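Local coordinates for Lmo2119 protein (Listeria monocytogenes serovar 1/2a, PDB 5HQH) that is of unknown function, the piece described being a YbbR-like domain from a longer protein that probably carries a signal peptide, at residues Glu11-Val16 and Ser49-Gln54; Asp55-Ala60 and Val76-Asp81; Thr69-Leu74 and Pro89-Val94. One frame throughout, in Å; residues are numbered along the deposited sequence.

How the interactions relate
All three contacts reach one mixed beta sheet. Interaction 1 sets helix 44-53 against strand 9-21; after a short turn the chain enters strand 57-61 and interaction 2, the centres of interactions 1 and 2 lying about 11 Å apart. The Phe56 ring joins the two: its CZ is 4.1 Å from Ile13 CD1, while Val16 CG1 packs 3.8 Å from Val58 CG2. Interactions 2 and 3 share strand 68-77, although their centres are about 17 Å apart; Leu74 CD2 lies 3.7 Å from Ala60 CB at their junction. Interactions 1 and 3 do not touch, with centres about 22 Å apart on opposite sides of the chain's centre.

Interaction 1 (Glu11-Val16 and Ser49-Gln54); sequences EVIENV and SAKAQQ
The flat carboxylate of Glu11 has the end of Lys51 over one face; the amide of Gln54 has Ile13 CG2 and Val16 CG1 over one face and two waters at its rim, near its plane. Lys51 CD sits 3.6 Å above Glu11 CD, and from the same side Lys51 NZ reaches Glu11 OE1 at 2.9 Å, 55° out of the carboxylate plane. This is a salt bridge with a hydrogen bond in it. The lysine is fully extended (chi4 177°) and crosses the glutamate at about a right angle. Water 1 accepts a hydrogen bond from Lys51 NZ and donates a weak one to Glu11 OE2, which also receives a hydrogen bond from Gln48. At the amide, Ile13 CG2 stands 3.8 Å over Gln54 NE2 and Val16 CG1 4.1 Å over Gln54 OE1. At the rim, water 2 joins Gln54 NE2 to Glu14 O, and water 3 joins Gln54 OE1 to Asn15 O.

Between these polar ends lies Ile13, whose CD1 is 3.9 Å from Lys51 CA, against the helix backbone. Helix 44-53 thus packs on strand 9-21, and Gln54, with its positive phi (44°), is where the chain leaves the helix. The residue nearest to it across the contact, by CA, is Val16, which with Asn15 forms a G1 beta bulge facing Val36.

The contact therefore has an apolar middle between the Glu11-Lys51 ion pair and an amide bridged by water. Because Lys51 is exposed, solvent probably weakens the ion pair, whereas both polar atoms of the amide are tied through water to backbone carbonyls.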
loop_
_atom_site.group_PDB
_atom_site.type_symbol
_atom_site.label_atom_id
_atom_site.label_comp_id
_atom_site.label_asym_id
_atom_site.label_seq_id
_atom_site.Cartn_x
_atom_site.Cartn_y
_atom_site.Cartn_z
ATOM N N GLU A 11 14.277 10.486 -1.401
ATOM C CA GLU A 11 14.225 9.655 -2.599
ATOM C C GLU A 11 12.772 9.418 -2.982
ATOM O O GLU A 11 11.936 9.163 -2.127
ATOM C CB GLU A 11 14.891 8.303 -2.347
ATOM C CG GLU A 11 16.400 8.332 -2.192
ATOM C CD GLU A 11 17.139 8.598 -3.486
ATOM O OE1 GLU A 11 16.541 8.445 -4.560
ATOM O OE2 GLU A 11 18.343 8.904 -3.432
ATOM N N VAL A 12 12.481 9.534 -4.274
ATOM C CA VAL A 12 11.174 9.207 -4.831
ATOM C C VAL A 12 11.384 7.872 -5.539
ATOM O O VAL A 12 12.201 7.762 -6.434
ATOM C CB VAL A 12 10.667 10.294 -5.803
ATOM C CG1 VAL A 12 9.330 9.882 -6.385
ATOM C CG2 VAL A 12 10.559 11.637 -5.090
ATOM N N ILE A 13 10.665 6.863 -5.086
ATOM C CA ILE A 13 10.840 5.502 -5.582
ATOM C C ILE A 13 9.590 5.123 -6.374
ATOM O O ILE A 13 8.482 5.116 -5.824
ATOM C CB ILE A 13 11.073 4.537 -4.394
ATOM C CG1 ILE A 13 12.304 5.003 -3.584
ATOM C CG2 ILE A 13 11.251 3.102 -4.875
ATOM C CD1 ILE A 13 12.560 4.194 -2.365
ATOM N N GLU A 14 9.804 4.792 -7.634
ATOM C CA GLU A 14 8.711 4.445 -8.526
ATOM C C GLU A 14 8.457 2.928 -8.534
ATOM O O GLU A 14 9.307 2.117 -8.173
ATOM C CB GLU A 14 9.027 4.922 -9.939
ATOM C CG GLU A 14 9.094 6.434 -10.029
ATOM C CD GLU A 14 9.530 6.925 -11.386
ATOM O OE1 GLU A 14 8.959 6.501 -12.402
ATOM O OE2 GLU A 14 10.443 7.766 -11.431
ATOM N N ASN A 15 7.243 2.575 -8.926
ATOM C CA ASN A 15 6.868 1.190 -9.172
ATOM C C ASN A 15 6.963 0.289 -7.961
ATOM O O ASN A 15 7.409 -0.841 -8.057
ATOM C CB ASN A 15 7.647 0.656 -10.370
ATOM C CG ASN A 15 7.458 1.511 -11.606
ATOM O OD1 ASN A 15 6.327 1.848 -11.965
ATOM N ND2 ASN A 15 8.538 1.870 -12.245
ATOM N N VAL A 16 6.560 0.821 -6.819
ATOM C CA VAL A 16 6.572 0.064 -5.576
ATOM C C VAL A 16 5.265 -0.759 -5.504
ATOM O O VAL A 16 4.179 -0.207 -5.660
ATOM C CB VAL A 16 6.629 1.004 -4.381
ATOM C CG1 VAL A 16 6.487 0.234 -3.113
ATOM C CG2 VAL A 16 7.910 1.786 -4.384
ATOM N N SER A 49 19.414 2.933 2.619
ATOM C CA SER A 49 19.203 1.514 2.852
ATOM C C SER A 49 17.805 1.121 2.417
ATOM O O SER A 49 17.615 0.074 1.820
ATOM C CB SER A 49 19.434 1.155 4.325
ATOM O OG SER A 49 19.053 -0.189 4.599
ATOM N N ALA A 50 16.824 1.989 2.679
ATOM C CA ALA A 50 15.437 1.684 2.308
ATOM C C ALA A 50 15.309 1.648 0.791
ATOM O O ALA A 50 14.595 0.808 0.240
ATOM C CB ALA A 50 14.500 2.719 2.900
ATOM N N LYS A 51 15.980 2.558 0.109
ATOM C CA LYS A 51 15.981 2.529 -1.360
ATOM C C LYS A 51 16.664 1.283 -1.904
ATOM O O LYS A 51 16.138 0.627 -2.810
ATOM C CB LYS A 51 16.653 3.785 -1.906
ATOM C CG LYS A 51 16.853 3.765 -3.409
ATOM C CD LYS A 51 17.443 5.073 -3.863
ATOM C CE LYS A 51 17.737 5.086 -5.352
ATOM N NZ LYS A 51 18.256 6.428 -5.742
ATOM N N ALA A 52 17.806 0.918 -1.328
ATOM C CA ALA A 52 18.567 -0.224 -1.812
ATOM C C ALA A 52 17.840 -1.557 -1.622
ATOM O O ALA A 52 17.816 -2.391 -2.520
ATOM C CB ALA A 52 19.918 -0.269 -1.131
ATOM N N GLN A 53 17.249 -1.744 -0.446
ATOM C CA GLN A 53 16.589 -3.010 -0.112
ATOM C C GLN A 53 15.085 -3.045 -0.364
ATOM O O GLN A 53 14.513 -4.132 -0.503
ATOM C CB GLN A 53 16.869 -3.377 1.349
ATOM C CG GLN A 53 18.158 -4.190 1.550
ATOM C CD GLN A 53 19.438 -3.414 1.309
ATOM O OE1 GLN A 53 19.785 -2.501 2.065
ATOM N NE2 GLN A 53 20.168 -3.795 0.280
ATOM N N GLN A 54 14.453 -1.870 -0.418
ATOM C CA GLN A 54 13.001 -1.737 -0.598
ATOM C C GLN A 54 12.241 -2.720 0.281
ATOM O O GLN A 54 11.327 -3.422 -0.151
ATOM C CB GLN A 54 12.595 -1.834 -2.070
ATOM C CG GLN A 54 11.311 -1.093 -2.356
ATOM C CD GLN A 54 10.852 -1.238 -3.755
ATOM O OE1 GLN A 54 9.839 -1.913 -4.003
ATOM N NE2 GLN A 54 11.594 -0.634 -4.702
HETATM O O HOH W 1 20.841 6.979 -4.455
HETATM O O HOH W 2 10.907 0.057 -7.496
HETATM O O HOH W 3 9.527 -2.507 -7.034
#

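Interaction 2 (Asp55-Ala60 and Val76-Asp81); sequences DFTVYA and VKDVSD
Thr57 and Lys77 pair through two backbone hydrogen bonds, Thr57 N to Lys77 O at 2.9 Å and Lys77 N to Thr57 O at 3.0 Å. The next pair, Val58 with Val76, is non-hydrogen-bonded, and Val76 CA sends a CA-H...O contact to Thr57 O. Beyond the paired residues, Phe56 CA makes another, 3.3 Å from Asp78 O.

Among side chains, Thr57 OG1 donates to Asp78 OD2 at 2.8 Å, OD2 receiving it on its anti lone pair. Thr57 chi1 of -58° sets OG1 beside its own backbone N. Lys77 NZ, in the conformer described, forms a hydrogen-bonded salt bridge to the same oxygen from its syn side, so two donors grip OD2. These strands, 57-61 and 68-77, form a beta hairpin, and strand 57-61 also runs parallel to strand 9-21 on its other side. Water 4 bridges Asp55 OD1 and Asp78 O where the strands part.

Apolar contacts occupy both faces. Phe56 CB lies 3.9 Å from Val79 CB and 4.2 Å from Val76 CG1, and Val58 CG2 meets Val76 CG2. On Thr57's face, the Lys77 and Tyr59 side chains cross at about a right angle, Lys77 CG approaching Tyr59 CE1 obliquely at 3.5 Å; Tyr21 meets that ring.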
loop_
_atom_site.group_PDB
_atom_site.type_symbol
_atom_site.label_atom_id
_atom_site.label_comp_id
_atom_site.label_asym_id
_atom_site.label_seq_id
_atom_site.Cartn_x
_atom_site.Cartn_y
_atom_site.Cartn_z
ATOM N N ASP A 55 12.655 -2.771 1.520
ATOM C CA ASP A 55 12.101 -3.729 2.472
ATOM C C ASP A 55 10.898 -3.204 3.259
ATOM O O ASP A 55 10.347 -3.912 4.122
ATOM C CB ASP A 55 13.191 -4.350 3.370
ATOM C CG ASP A 55 14.010 -3.345 4.130
ATOM O OD1 ASP A 55 14.034 -2.137 3.814
ATOM O OD2 ASP A 55 14.716 -3.778 5.047
ATOM N N PHE A 56 10.483 -1.980 2.960
ATOM C CA PHE A 56 9.216 -1.451 3.502
ATOM C C PHE A 56 8.095 -2.037 2.665
ATOM O O PHE A 56 8.319 -2.543 1.556
ATOM C CB PHE A 56 9.179 0.056 3.475
ATOM C CG PHE A 56 9.481 0.657 2.118
ATOM C CD1 PHE A 56 8.457 0.882 1.211
ATOM C CD2 PHE A 56 10.786 0.990 1.731
ATOM C CE1 PHE A 56 8.733 1.387 -0.045
ATOM C CE2 PHE A 56 11.057 1.489 0.484
ATOM C CZ PHE A 56 10.011 1.716 -0.410
ATOM N N THR A 57 6.885 -1.976 3.205
ATOM C CA THR A 57 5.710 -2.597 2.588
ATOM C C THR A 57 4.576 -1.623 2.514
ATOM O O THR A 57 4.145 -1.131 3.544
ATOM C CB THR A 57 5.250 -3.784 3.444
ATOM O OG1 THR A 57 6.344 -4.725 3.576
ATOM C CG2 THR A 57 4.032 -4.448 2.857
ATOM N N VAL A 58 4.101 -1.318 1.292
ATOM C CA VAL A 58 2.922 -0.484 1.086
ATOM C C VAL A 58 1.732 -1.427 0.988
ATOM O O VAL A 58 1.817 -2.447 0.310
ATOM C CB VAL A 58 3.012 0.338 -0.209
ATOM C CG1 VAL A 58 1.766 1.196 -0.382
ATOM C CG2 VAL A 58 4.258 1.206 -0.197
ATOM N N TYR A 59 0.666 -1.107 1.713
ATOM C CA TYR A 59 -0.485 -1.986 1.746
ATOM C C TYR A 59 -1.816 -1.270 1.860
ATOM O O TYR A 59 -1.925 -0.178 2.415
ATOM C CB TYR A 59 -0.355 -2.992 2.885
ATOM C CG TYR A 59 -0.339 -2.434 4.308
ATOM C CD1 TYR A 59 0.823 -1.891 4.834
ATOM C CD2 TYR A 59 -1.447 -2.537 5.156
ATOM C CE1 TYR A 59 0.869 -1.415 6.119
ATOM C CE2 TYR A 59 -1.387 -2.065 6.465
ATOM C CZ TYR A 59 -0.216 -1.529 6.944
ATOM O OH TYR A 59 -0.163 -1.098 8.260
ATOM N N ALA A 60 -2.837 -1.960 1.345
ATOM C CA ALA A 60 -4.242 -1.602 1.516
ATOM C C ALA A 60 -4.808 -2.670 2.453
ATOM O O ALA A 60 -4.864 -3.847 2.100
ATOM C CB ALA A 60 -5.004 -1.583 0.181
ATOM N N VAL A 76 1.992 2.189 5.188
ATOM C CA VAL A 76 3.367 1.714 5.041
ATOM C C VAL A 76 3.822 1.112 6.361
ATOM O O VAL A 76 3.625 1.689 7.450
ATOM C CB VAL A 76 4.349 2.803 4.608
ATOM C CG1 VAL A 76 5.726 2.196 4.327
ATOM C CG2 VAL A 76 3.819 3.579 3.414
ATOM N N LYS A 77 4.401 -0.084 6.291
ATOM C CA LYS A 77 4.953 -0.762 7.463
ATOM C C LYS A 77 6.325 -1.318 7.108
ATOM O O LYS A 77 6.796 -1.185 5.985
ATOM C CB LYS A 77 4.007 -1.840 8.007
ATOM C CG LYS A 77 3.819 -3.059 7.112
ATOM C CD LYS A 77 2.755 -3.993 7.682
ATOM C CE LYS A 77 2.709 -5.353 6.984
ATOM N NZ LYS A 77 3.856 -6.247 7.370
ATOM N N ASP A 78 6.960 -1.907 8.093
ATOM C CA ASP A 78 8.310 -2.479 7.935
ATOM C C ASP A 78 9.305 -1.381 7.493
ATOM O O ASP A 78 10.179 -1.599 6.654
ATOM C CB ASP A 78 8.334 -3.670 6.969
ATOM C CG ASP A 78 7.250 -4.699 7.261
ATOM O OD1 ASP A 78 7.074 -5.022 8.435
ATOM O OD2 ASP A 78 6.571 -5.140 6.320
ATOM N N VAL A 79 9.144 -0.194 8.068
ATOM C CA VAL A 79 9.895 0.990 7.648
ATOM C C VAL A 79 10.457 1.661 8.887
ATOM O O VAL A 79 9.817 1.689 9.919
ATOM C CB VAL A 79 8.955 1.941 6.846
ATOM C CG1 VAL A 79 7.820 2.497 7.709
ATOM C CG2 VAL A 79 9.736 3.059 6.171
ATOM N N SER A 80 11.692 2.169 8.790
ATOM C CA SER A 80 12.335 2.833 9.913
ATOM C C SER A 80 11.485 3.958 10.481
ATOM O O SER A 80 10.902 4.747 9.751
ATOM C CB SER A 80 13.657 3.440 9.475
ATOM O OG SER A 80 14.228 4.236 10.512
ATOM N N ASP A 81 11.498 4.076 11.800
ATOM C CA ASP A 81 10.775 5.150 12.467
ATOM C C ASP A 81 11.412 6.534 12.262
ATOM O O ASP A 81 10.810 7.528 12.651
ATOM C CB ASP A 81 10.559 4.858 13.968
ATOM C CG ASP A 81 11.742 5.118 14.805
ATOM O OD1 ASP A 81 12.896 4.934 14.349
ATOM O OD2 ASP A 81 11.501 5.498 15.987
HETATM O O HOH W 4 12.303 -0.295 5.123
HETATM O O HOH W 5 12.160 -3.592 7.115
#

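Interaction 3 (Thr69-Leu74 and Pro89-Val94); sequences TQEVKL and PATVNV
Strands 69-73 and 91-94 run antiparallel, their axes 4.5 Å apart at closest approach and inclined 156°, with Gln70-Val94 and Val72-Val92 as hydrogen-bonded pairs and Glu71-Asn93 and Lys73-Thr91 as non-hydrogen-bonded ones. Each hydrogen-bonded pair is doubly joined, and Val94 N to Gln70 O is almost straight (2.8 Å). Leu74 N adds a fifth bond, to Ala90 O, at 2.9 Å.

On the face of Val72 and Val92 the two valines lie side by side, pointing the same way, with Val72 CG1 3.6 Å from Val92 CG2. Both methyls sit between their own backbone N and carbonyl carbon (Val72 chi1 62°), which brings them together over the strand pair. Val94 CG1, in the conformer described, packs 3.5 Å from Val72 CG1, the side chains crossing at about a right angle. Leu74 crosses Val92 likewise, its CD2 4.1 Å from Val92 CG2, while its CD1 rests 3.5 Å from Pro89 O. Here strand 68-77 and strand 84-98 form a beta hairpin, and its apolar face is covered further by Ala60 of strand 57-61, Val36 and Pro33. Gln70, on the same face, turns its amide NE2 to the carbonyls of Ser66 and Gly68.

The other face is polar. Glu71 and Asn93 run alongside each other, carboxylate and amide planes 22° apart in the conformer described, and water 6 donates to Glu71 OE2 and Asn93 OD1. Beyond the pairs, water 7 accepts from Lys73 NZ and donates to Leu74 O at 2.7 Å and to Ala90 O, which already receives Leu74 N.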
loop_
_atom_site.group_PDB
_atom_site.type_symbol
_atom_site.label_atom_id
_atom_site.label_comp_id
_atom_site.label_asym_id
_atom_site.label_seq_id
_atom_site.Cartn_x
_atom_site.Cartn_y
_atom_site.Cartn_z
ATOM N N THR A 69 -18.390 -1.297 -2.969
ATOM C CA THR A 69 -17.415 -0.278 -3.394
ATOM C C THR A 69 -17.066 0.673 -2.252
ATOM O O THR A 69 -17.896 0.983 -1.389
ATOM C CB THR A 69 -17.978 0.470 -4.602
ATOM O OG1 THR A 69 -19.365 0.827 -4.377
ATOM C CG2 THR A 69 -17.929 -0.418 -5.836
ATOM N N GLN A 70 -15.821 1.143 -2.228
ATOM C CA GLN A 70 -15.339 2.043 -1.173
ATOM C C GLN A 70 -13.996 2.618 -1.581
ATOM O O GLN A 70 -13.548 2.394 -2.710
ATOM C CB GLN A 70 -15.265 1.298 0.141
ATOM C CG GLN A 70 -14.433 0.033 0.072
ATOM C CD GLN A 70 -14.908 -0.968 1.073
ATOM O OE1 GLN A 70 -14.540 -0.894 2.236
ATOM N NE2 GLN A 70 -15.748 -1.919 0.620
ATOM N N GLU A 71 -13.378 3.364 -0.668
ATOM C CA GLU A 71 -12.041 3.931 -0.842
ATOM C C GLU A 71 -11.188 3.535 0.345
ATOM O O GLU A 71 -11.701 3.316 1.443
ATOM C CB GLU A 71 -12.102 5.425 -0.937
ATOM C CG GLU A 71 -12.731 5.893 -2.232
ATOM C CD GLU A 71 -13.156 7.315 -2.137
ATOM O OE1 GLU A 71 -12.243 8.173 -1.931
ATOM O OE2 GLU A 71 -14.360 7.575 -2.267
ATOM N N VAL A 72 -9.890 3.463 0.116
ATOM C CA VAL A 72 -8.950 3.030 1.164
ATOM C C VAL A 72 -7.652 3.808 1.093
ATOM O O VAL A 72 -7.099 4.008 0.020
ATOM C CB VAL A 72 -8.680 1.500 1.099
ATOM C CG1 VAL A 72 -8.043 1.077 -0.222
ATOM C CG2 VAL A 72 -7.816 1.037 2.269
ATOM N N LYS A 73 -7.179 4.283 2.251
ATOM C CA LYS A 73 -5.885 4.962 2.313
ATOM C C LYS A 73 -4.769 3.907 2.419
ATOM O O LYS A 73 -4.835 2.991 3.223
ATOM C CB LYS A 73 -5.794 5.879 3.545
ATOM C CG LYS A 73 -4.482 6.656 3.626
ATOM C CD LYS A 73 -4.450 7.618 4.791
ATOM C CE LYS A 73 -3.063 8.182 5.000
ATOM N NZ LYS A 73 -2.532 8.941 3.855
ATOM N N LEU A 74 -3.735 4.079 1.608
ATOM C CA LEU A 74 -2.576 3.189 1.616
ATOM C C LEU A 74 -1.675 3.473 2.797
ATOM O O LEU A 74 -1.453 4.604 3.184
ATOM C CB LEU A 74 -1.818 3.323 0.287
ATOM C CG LEU A 74 -2.644 2.953 -0.961
ATOM C CD1 LEU A 74 -1.754 3.028 -2.169
ATOM C CD2 LEU A 74 -3.298 1.576 -0.833
ATOM N N PRO A 89 -0.659 7.216 -5.540
ATOM C CA PRO A 89 -1.751 7.893 -4.851
ATOM C C PRO A 89 -1.875 7.533 -3.369
ATOM O O PRO A 89 -1.521 6.411 -2.974
ATOM C CB PRO A 89 -2.988 7.330 -5.575
ATOM C CG PRO A 89 -2.574 5.975 -5.986
ATOM C CD PRO A 89 -1.157 6.162 -6.442
ATOM N N ALA A 90 -2.339 8.478 -2.552
ATOM C CA ALA A 90 -2.489 8.214 -1.106
ATOM C C ALA A 90 -3.695 7.367 -0.779
ATOM O O ALA A 90 -3.653 6.587 0.150
ATOM C CB ALA A 90 -2.571 9.516 -0.338
ATOM N N THR A 91 -4.745 7.498 -1.573
ATOM C CA THR A 91 -5.970 6.781 -1.344
ATOM C C THR A 91 -6.395 6.249 -2.691
ATOM O O THR A 91 -6.085 6.868 -3.712
ATOM C CB THR A 91 -7.029 7.729 -0.717
ATOM O OG1 THR A 91 -6.488 8.384 0.436
ATOM C CG2 THR A 91 -8.278 7.000 -0.304
ATOM N N VAL A 92 -7.102 5.125 -2.680
ATOM C CA VAL A 92 -7.583 4.448 -3.912
ATOM C C VAL A 92 -8.980 3.904 -3.776
ATOM O O VAL A 92 -9.423 3.623 -2.664
ATOM C CB VAL A 92 -6.598 3.294 -4.293
ATOM C CG1 VAL A 92 -5.197 3.853 -4.474
ATOM C CG2 VAL A 92 -6.575 2.204 -3.260
ATOM N N ASN A 93 -9.675 3.786 -4.922
ATOM C CA ASN A 93 -11.011 3.171 -4.991
ATOM C C ASN A 93 -10.865 1.669 -5.068
ATOM O O ASN A 93 -10.014 1.165 -5.781
ATOM C CB ASN A 93 -11.840 3.654 -6.207
ATOM C CG ASN A 93 -12.436 5.017 -6.001
ATOM O OD1 ASN A 93 -13.631 5.159 -5.681
ATOM N ND2 ASN A 93 -11.635 6.013 -6.156
ATOM N N VAL A 94 -11.733 0.978 -4.350
ATOM C CA VAL A 94 -11.725 -0.465 -4.346
ATOM C C VAL A 94 -13.123 -0.962 -4.505
ATOM O O VAL A 94 -14.124 -0.314 -4.178
ATOM C CB VAL A 94 -11.131 -1.067 -3.067
ATOM C CG1 VAL A 94 -9.751 -0.503 -2.873
ATOM C CG2 VAL A 94 -11.988 -0.788 -1.857
HETATM O O HOH W 6 -15.898 6.809 -4.654
HETATM O O HOH W 7 -1.407 6.927 1.848
#